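PDB 5GZT: chitinase, which probably cleaves internal beta-1,4 linkages between N-acetylglucosamine units in chitin and chitodextrins, acting as a family 18 endo-hydrolase. Local coordinates for residues H1034-Q1039 with G1085-Y1090; R1066-D1069 with A1074-L1077. All coordinates share one frame; numbering follows the deposited sequence.

Contact 1 of 2, residues H1034-Q1039 with G1085-Y1090; sequences HGLFQQ and GTFITY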
loop_
_atom_site.group_PDB
_atom_site.type_symbol
_atom_site.label_atom_id
_atom_site.label_comp_id
_atom_site.label_asym_id
_atom_site.label_seq_id
_atom_site.Cartn_x
_atom_site.Cartn_y
_atom_site.Cartn_z
ATOM N N HIS B 1034 -12.965 -5.062 -28.298
ATOM C CA HIS B 1034 -12.809 -4.740 -29.690
ATOM C C HIS B 1034 -11.344 -4.672 -30.128
ATOM O O HIS B 1034 -10.996 -3.864 -30.955
ATOM C CB HIS B 1034 -13.523 -3.442 -30.015
ATOM C CG HIS B 1034 -14.870 -3.325 -29.390
ATOM N ND1 HIS B 1034 -15.917 -4.156 -29.706
ATOM C CD2 HIS B 1034 -15.345 -2.459 -28.463
ATOM C CE1 HIS B 1034 -16.980 -3.814 -29.001
ATOM N NE2 HIS B 1034 -16.662 -2.777 -28.247
ATOM N N GLY B 1035 -10.506 -5.540 -29.580
ATOM C CA GLY B 1035 -9.090 -5.623 -29.982
ATOM C C GLY B 1035 -8.135 -4.608 -29.346
ATOM O O GLY B 1035 -6.925 -4.702 -29.574
ATOM N N LEU B 1036 -8.646 -3.715 -28.485
ATOM C CA LEU B 1036 -7.847 -2.619 -27.943
ATOM C C LEU B 1036 -6.984 -3.073 -26.792
ATOM O O LEU B 1036 -7.510 -3.563 -25.804
ATOM C CB LEU B 1036 -8.759 -1.495 -27.462
ATOM C CG LEU B 1036 -8.065 -0.277 -26.820
ATOM C CD1 LEU B 1036 -7.167 0.380 -27.860
ATOM C CD2 LEU B 1036 -9.151 0.691 -26.295
ATOM N N PHE B 1037 -5.685 -2.893 -26.915
ATOM C CA PHE B 1037 -4.688 -3.310 -25.908
ATOM C C PHE B 1037 -4.760 -4.838 -25.688
ATOM O O PHE B 1037 -4.709 -5.315 -24.541
ATOM C CB PHE B 1037 -4.790 -2.537 -24.562
ATOM C CG PHE B 1037 -4.803 -1.015 -24.711
ATOM C CD1 PHE B 1037 -3.771 -0.350 -25.418
ATOM C CD2 PHE B 1037 -5.794 -0.242 -24.104
ATOM C CE1 PHE B 1037 -3.778 1.050 -25.530
ATOM C CE2 PHE B 1037 -5.802 1.155 -24.218
ATOM C CZ PHE B 1037 -4.816 1.779 -24.953
ATOM N N GLN B 1038 -4.858 -5.576 -26.800
ATOM C CA GLN B 1038 -4.845 -7.052 -26.807
ATOM C C GLN B 1038 -3.539 -7.599 -27.367
ATOM O O GLN B 1038 -2.951 -7.032 -28.293
ATOM C CB GLN B 1038 -6.040 -7.584 -27.613
ATOM C CG GLN B 1038 -7.384 -7.236 -26.971
ATOM C CD GLN B 1038 -7.468 -7.590 -25.490
ATOM O OE1 GLN B 1038 -7.223 -8.721 -25.100
ATOM N NE2 GLN B 1038 -7.812 -6.613 -24.668
ATOM N N GLN B 1039 -3.058 -8.670 -26.756
ATOM C CA GLN B 1039 -1.955 -9.446 -27.332
ATOM C C GLN B 1039 -2.417 -10.022 -28.707
ATOM O O GLN B 1039 -3.564 -10.446 -28.867
ATOM C CB GLN B 1039 -1.531 -10.505 -26.331
ATOM C CG GLN B 1039 -0.355 -11.356 -26.766
ATOM C CD GLN B 1039 0.915 -10.552 -27.007
ATOM O OE1 GLN B 1039 1.333 -9.748 -26.158
ATOM N NE2 GLN B 1039 1.550 -10.781 -28.166
ATOM N N GLY B 1085 -9.079 -11.560 -36.819
ATOM C CA GLY B 1085 -9.271 -10.267 -36.105
ATOM C C GLY B 1085 -8.236 -9.178 -36.489
ATOM O O GLY B 1085 -7.056 -9.340 -36.205
ATOM N N THR B 1086 -8.704 -8.093 -37.118
ATOM C CA THR B 1086 -7.863 -6.935 -37.549
ATOM C C THR B 1086 -8.252 -5.600 -36.818
ATOM O O THR B 1086 -9.412 -5.188 -36.794
ATOM C CB THR B 1086 -7.873 -6.789 -39.090
ATOM O OG1 THR B 1086 -7.205 -7.925 -39.626
ATOM C CG2 THR B 1086 -7.123 -5.528 -39.578
ATOM N N PHE B 1087 -7.234 -5.003 -36.183
ATOM C CA PHE B 1087 -7.354 -3.785 -35.385
ATOM C C PHE B 1087 -6.563 -2.704 -36.088
ATOM O O PHE B 1087 -5.384 -2.912 -36.362
ATOM C CB PHE B 1087 -6.717 -4.025 -34.006
ATOM C CG PHE B 1087 -6.714 -2.814 -33.117
ATOM C CD1 PHE B 1087 -5.619 -1.915 -33.130
ATOM C CD2 PHE B 1087 -7.758 -2.575 -32.250
ATOM C CE1 PHE B 1087 -5.613 -0.788 -32.306
ATOM C CE2 PHE B 1087 -7.751 -1.448 -31.414
ATOM C CZ PHE B 1087 -6.675 -0.543 -31.449
ATOM N N ILE B 1088 -7.184 -1.552 -36.299
ATOM C CA ILE B 1088 -6.570 -0.417 -37.022
ATOM C C ILE B 1088 -6.525 0.837 -36.109
ATOM O O ILE B 1088 -7.515 1.168 -35.523
ATOM C CB ILE B 1088 -7.373 -0.077 -38.300
ATOM C CG1 ILE B 1088 -7.426 -1.267 -39.257
ATOM C CG2 ILE B 1088 -6.777 1.106 -39.064
ATOM C CD1 ILE B 1088 -6.069 -1.836 -39.701
ATOM N N THR B 1089 -5.405 1.550 -36.091
ATOM C CA THR B 1089 -5.231 2.780 -35.298
ATOM C C THR B 1089 -4.788 3.878 -36.219
ATOM O O THR B 1089 -3.847 3.695 -37.027
ATOM C CB THR B 1089 -4.249 2.560 -34.156
ATOM O OG1 THR B 1089 -3.848 3.811 -33.597
ATOM C CG2 THR B 1089 -3.026 1.710 -34.580
ATOM N N TYR B 1090 -5.512 4.979 -36.151
ATOM C CA TYR B 1090 -5.396 6.027 -37.149
ATOM C C TYR B 1090 -5.847 7.363 -36.573
ATOM O O TYR B 1090 -6.362 7.362 -35.413
ATOM C CB TYR B 1090 -6.195 5.646 -38.422
ATOM C CG TYR B 1090 -7.685 5.567 -38.261
ATOM C CD1 TYR B 1090 -8.291 4.540 -37.505
ATOM C CD2 TYR B 1090 -8.504 6.481 -38.864
ATOM C CE1 TYR B 1090 -9.668 4.491 -37.336
ATOM C CE2 TYR B 1090 -9.905 6.417 -38.740
ATOM C CZ TYR B 1090 -10.490 5.427 -37.976
ATOM O OH TYR B 1090 -11.875 5.427 -37.839
#
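The ring of Phe1087 leans against the backbone of Gly1035 and Leu1036, where the chain makes a type II turn that ends at Gln1038. CB of Phe1087 points from strand 1086-1089 toward this turn, and CG, anti to the backbone N (chi1 177°), carries the ring out to it. CG skirts Gly1035 O, and Phe1087 CD2 meets Gly1035 O at 3.5 Å. His1034 O approaches the ring at its edge, in plane, 3.7 Å from Phe1087 CD2. Farther out, CE2 of Phe1087 lies 3.7 Å from CA of Leu1036, and at the tip CZ touches Leu1036 CD1, also at 3.7 Å, the two side chains crossing obliquely. Leu1036 CD1 also sits 3.8 Å above the plane of the Phe1037 ring, over its centre. No hydrogen bond joins the two segments; the turn has hydrogen bonds of its own and to Thr980: Gln1038 NE2 donates to Leu1036 O from above the carbonyl plane, and Thr980 OG1 bonds to Gly1035 O. Gly1035 has a positive phi, and a CB there would press on Phe1087 CD2. With Phe1087 cut back to an alanine, a gap would probably open beside Gly1035 and Leu1036, and Leu1036 CD1 and Tyr1076 would lose the ring they meet from this strand. The contact thus lays a loop on one face of a small antiparallel sheet inserted between the last two barrel strands, 1015-1020 and 1110-1114, consistent with the alpha+beta insertion domain found in many family 18 chitinases.

Contact 2 of 2, residues R1066-D1069 with A1074-L1077; sequences RYWD and APYL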
loop_
_atom_site.group_PDB
_atom_site.type_symbol
_atom_site.label_atom_id
_atom_site.label_comp_id
_atom_site.label_asym_id
_atom_site.label_seq_id
_atom_site.Cartn_x
_atom_site.Cartn_y
_atom_site.Cartn_z
ATOM N N ARG B 1066 -16.040 1.193 -36.262
ATOM C CA ARG B 1066 -15.304 2.328 -35.700
ATOM C C ARG B 1066 -15.619 2.403 -34.224
ATOM O O ARG B 1066 -16.752 2.488 -33.863
ATOM C CB ARG B 1066 -15.680 3.643 -36.371
ATOM C CG ARG B 1066 -14.950 4.843 -35.706
ATOM C CD ARG B 1066 -15.323 6.172 -36.332
ATOM N NE ARG B 1066 -14.602 7.333 -35.781
ATOM C CZ ARG B 1066 -14.881 7.957 -34.623
ATOM N NH1 ARG B 1066 -15.811 7.500 -33.761
ATOM N NH2 ARG B 1066 -14.190 9.048 -34.275
ATOM N N TYR B 1067 -14.603 2.333 -33.391
ATOM C CA TYR B 1067 -14.698 2.581 -31.959
ATOM C C TYR B 1067 -13.920 3.889 -31.565
ATOM O O TYR B 1067 -13.200 4.483 -32.400
ATOM C CB TYR B 1067 -14.167 1.361 -31.212
ATOM C CG TYR B 1067 -15.004 0.102 -31.512
ATOM C CD1 TYR B 1067 -16.318 -0.056 -30.977
ATOM C CD2 TYR B 1067 -14.523 -0.884 -32.386
ATOM C CE1 TYR B 1067 -17.075 -1.197 -31.294
ATOM C CE2 TYR B 1067 -15.256 -2.030 -32.669
ATOM C CZ TYR B 1067 -16.524 -2.185 -32.118
ATOM O OH TYR B 1067 -17.200 -3.314 -32.422
ATOM N N TRP B 1068 -14.089 4.302 -30.303
ATOM C CA TRP B 1068 -13.573 5.528 -29.815
ATOM C C TRP B 1068 -13.049 5.344 -28.407
ATOM O O TRP B 1068 -13.839 5.040 -27.534
ATOM C CB TRP B 1068 -14.680 6.552 -29.861
ATOM C CG TRP B 1068 -14.181 7.960 -29.439
ATOM C CD1 TRP B 1068 -14.405 8.582 -28.231
ATOM C CD2 TRP B 1068 -13.322 8.852 -30.180
ATOM N NE1 TRP B 1068 -13.798 9.811 -28.211
ATOM C CE2 TRP B 1068 -13.128 10.005 -29.386
ATOM C CE3 TRP B 1068 -12.761 8.829 -31.461
ATOM C CZ2 TRP B 1068 -12.396 11.132 -29.843
ATOM C CZ3 TRP B 1068 -11.981 9.977 -31.900
ATOM C CH2 TRP B 1068 -11.834 11.085 -31.082
ATOM N N ASP B 1069 -11.737 5.464 -28.192
ATOM C CA ASP B 1069 -11.164 5.560 -26.839
ATOM C C ASP B 1069 -11.281 6.983 -26.320
ATOM O O ASP B 1069 -10.522 7.905 -26.696
ATOM C CB ASP B 1069 -9.741 5.031 -26.782
ATOM C CG ASP B 1069 -9.173 5.043 -25.407
ATOM O OD1 ASP B 1069 -9.673 5.798 -24.524
ATOM O OD2 ASP B 1069 -8.151 4.344 -25.190
ATOM N N ALA B 1074 -9.078 8.983 -29.403
ATOM C CA ALA B 1074 -8.528 8.295 -30.539
ATOM C C ALA B 1074 -9.504 7.293 -31.078
ATOM O O ALA B 1074 -10.052 6.490 -30.284
ATOM C CB ALA B 1074 -7.237 7.564 -30.134
ATOM N N PRO B 1075 -9.653 7.257 -32.413
ATOM C CA PRO B 1075 -10.420 6.209 -33.045
ATOM C C PRO B 1075 -9.619 4.952 -33.368
ATOM O O PRO B 1075 -8.354 4.956 -33.453
ATOM C CB PRO B 1075 -10.843 6.862 -34.332
ATOM C CG PRO B 1075 -9.592 7.658 -34.711
ATOM C CD PRO B 1075 -9.084 8.179 -33.419
ATOM N N TYR B 1076 -10.371 3.857 -33.517
ATOM C CA TYR B 1076 -9.839 2.605 -33.980
ATOM C C TYR B 1076 -10.923 1.807 -34.662
ATOM O O TYR B 1076 -12.104 2.054 -34.459
ATOM C CB TYR B 1076 -9.177 1.773 -32.896
ATOM C CG TYR B 1076 -9.993 1.408 -31.652
ATOM C CD1 TYR B 1076 -10.264 2.342 -30.668
ATOM C CD2 TYR B 1076 -10.448 0.112 -31.439
ATOM C CE1 TYR B 1076 -10.979 1.994 -29.507
ATOM C CE2 TYR B 1076 -11.144 -0.246 -30.291
ATOM C CZ TYR B 1076 -11.418 0.708 -29.329
ATOM O OH TYR B 1076 -12.110 0.382 -28.212
ATOM N N LEU B 1077 -10.493 0.868 -35.490
ATOM C CA LEU B 1077 -11.380 0.004 -36.257
ATOM C C LEU B 1077 -11.107 -1.397 -35.753
ATOM O O LEU B 1077 -9.952 -1.705 -35.486
ATOM C CB LEU B 1077 -11.067 0.070 -37.749
ATOM C CG LEU B 1077 -11.799 1.036 -38.672
ATOM C CD1 LEU B 1077 -12.420 2.236 -38.036
ATOM C CD2 LEU B 1077 -10.940 1.423 -39.873
HETATM O O HOH W 1 -12.298 2.158 -26.321
#
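One face of the Tyr1076 ring carries Tyr1067 CB, a CH-pi contact with the carbon 3.5 Å from the ring centroid and 18° off the normal. Asp1069 N comes up at the edge, near the ring plane, 3.8 Å from Tyr1076 CE1, and a water held by Tyr1076 OH at 2.6 Å also lies in plane. CG of Tyr1076 stands between its backbone N and carbonyl carbon (chi1 56°), which folds the ring back under the neighbouring strand. The Tyr1067 ring meets that of Tyr1076 obliquely, neither stacked nor edge-to-face, with centroids 5.7 Å apart, and goes on to stack on His1034. On the other side of the sheet, the Trp1068 indole has Ala1074 N over one face, offset toward the rim, while its CZ3 meets Pro1075 CD at 3.7 Å. Pro1075 CB lies over one face of the Arg1066 guanidinium, 4.0 Å from NH2, at the end of an extended chain; that NH2 forms salt bridges with Asp1092 and Glu1094. Leu1077 CD1 packs beside Arg1066 CB.

Beneath the side chains the strands run antiparallel. Tyr1067 and Tyr1076 form a hydrogen-bonded pair, with Tyr1067 N to Tyr1076 O at 2.7 Å and nearly straight (167° at the hydrogen), and Asp1069 and Ala1074 form another, with Asp1069 N to Ala1074 O at 2.9 Å. Pro1075 faces Trp1068 in a non-hydrogen-bonded pair, so its lack of an N-H costs this hairpin no bond. Asp1069 OD1 turns back to Ser1071 OG and Ala1072 N in the connection, and OD2 outward to Ser989 and His982. The chemistry is therefore divided: main-chain bonds set the register, ring faces and apolar carbons pack across both faces, Arg1066 spends its charge outside the hairpin, and Asp1069 serves both inside and out.

The centres of the two contacts lie about 9 Å apart in the second family 18 region of the chain. Contact 2 is nested along the sequence within the loop that contact 1 closes: the 1034-1039 turn comes first, then the hairpin 1066-1069 with 1074-1077, then strand 1086-1089. The two areas meet directly, with Ile1088 N 2.9 Å from Leu1077 O, a probable hydrogen bond, and the Phe1087 and Tyr1076 rings in contact. They share a four-stranded antiparallel sheet, in the order 1024-1026, 1086-1089, 1074-1079, 1065-1069. All of it is built from chain between barrel strands 1015-1020 and 1110-1114, so both contacts probably belong to the insertion domain of this family 18 barrel.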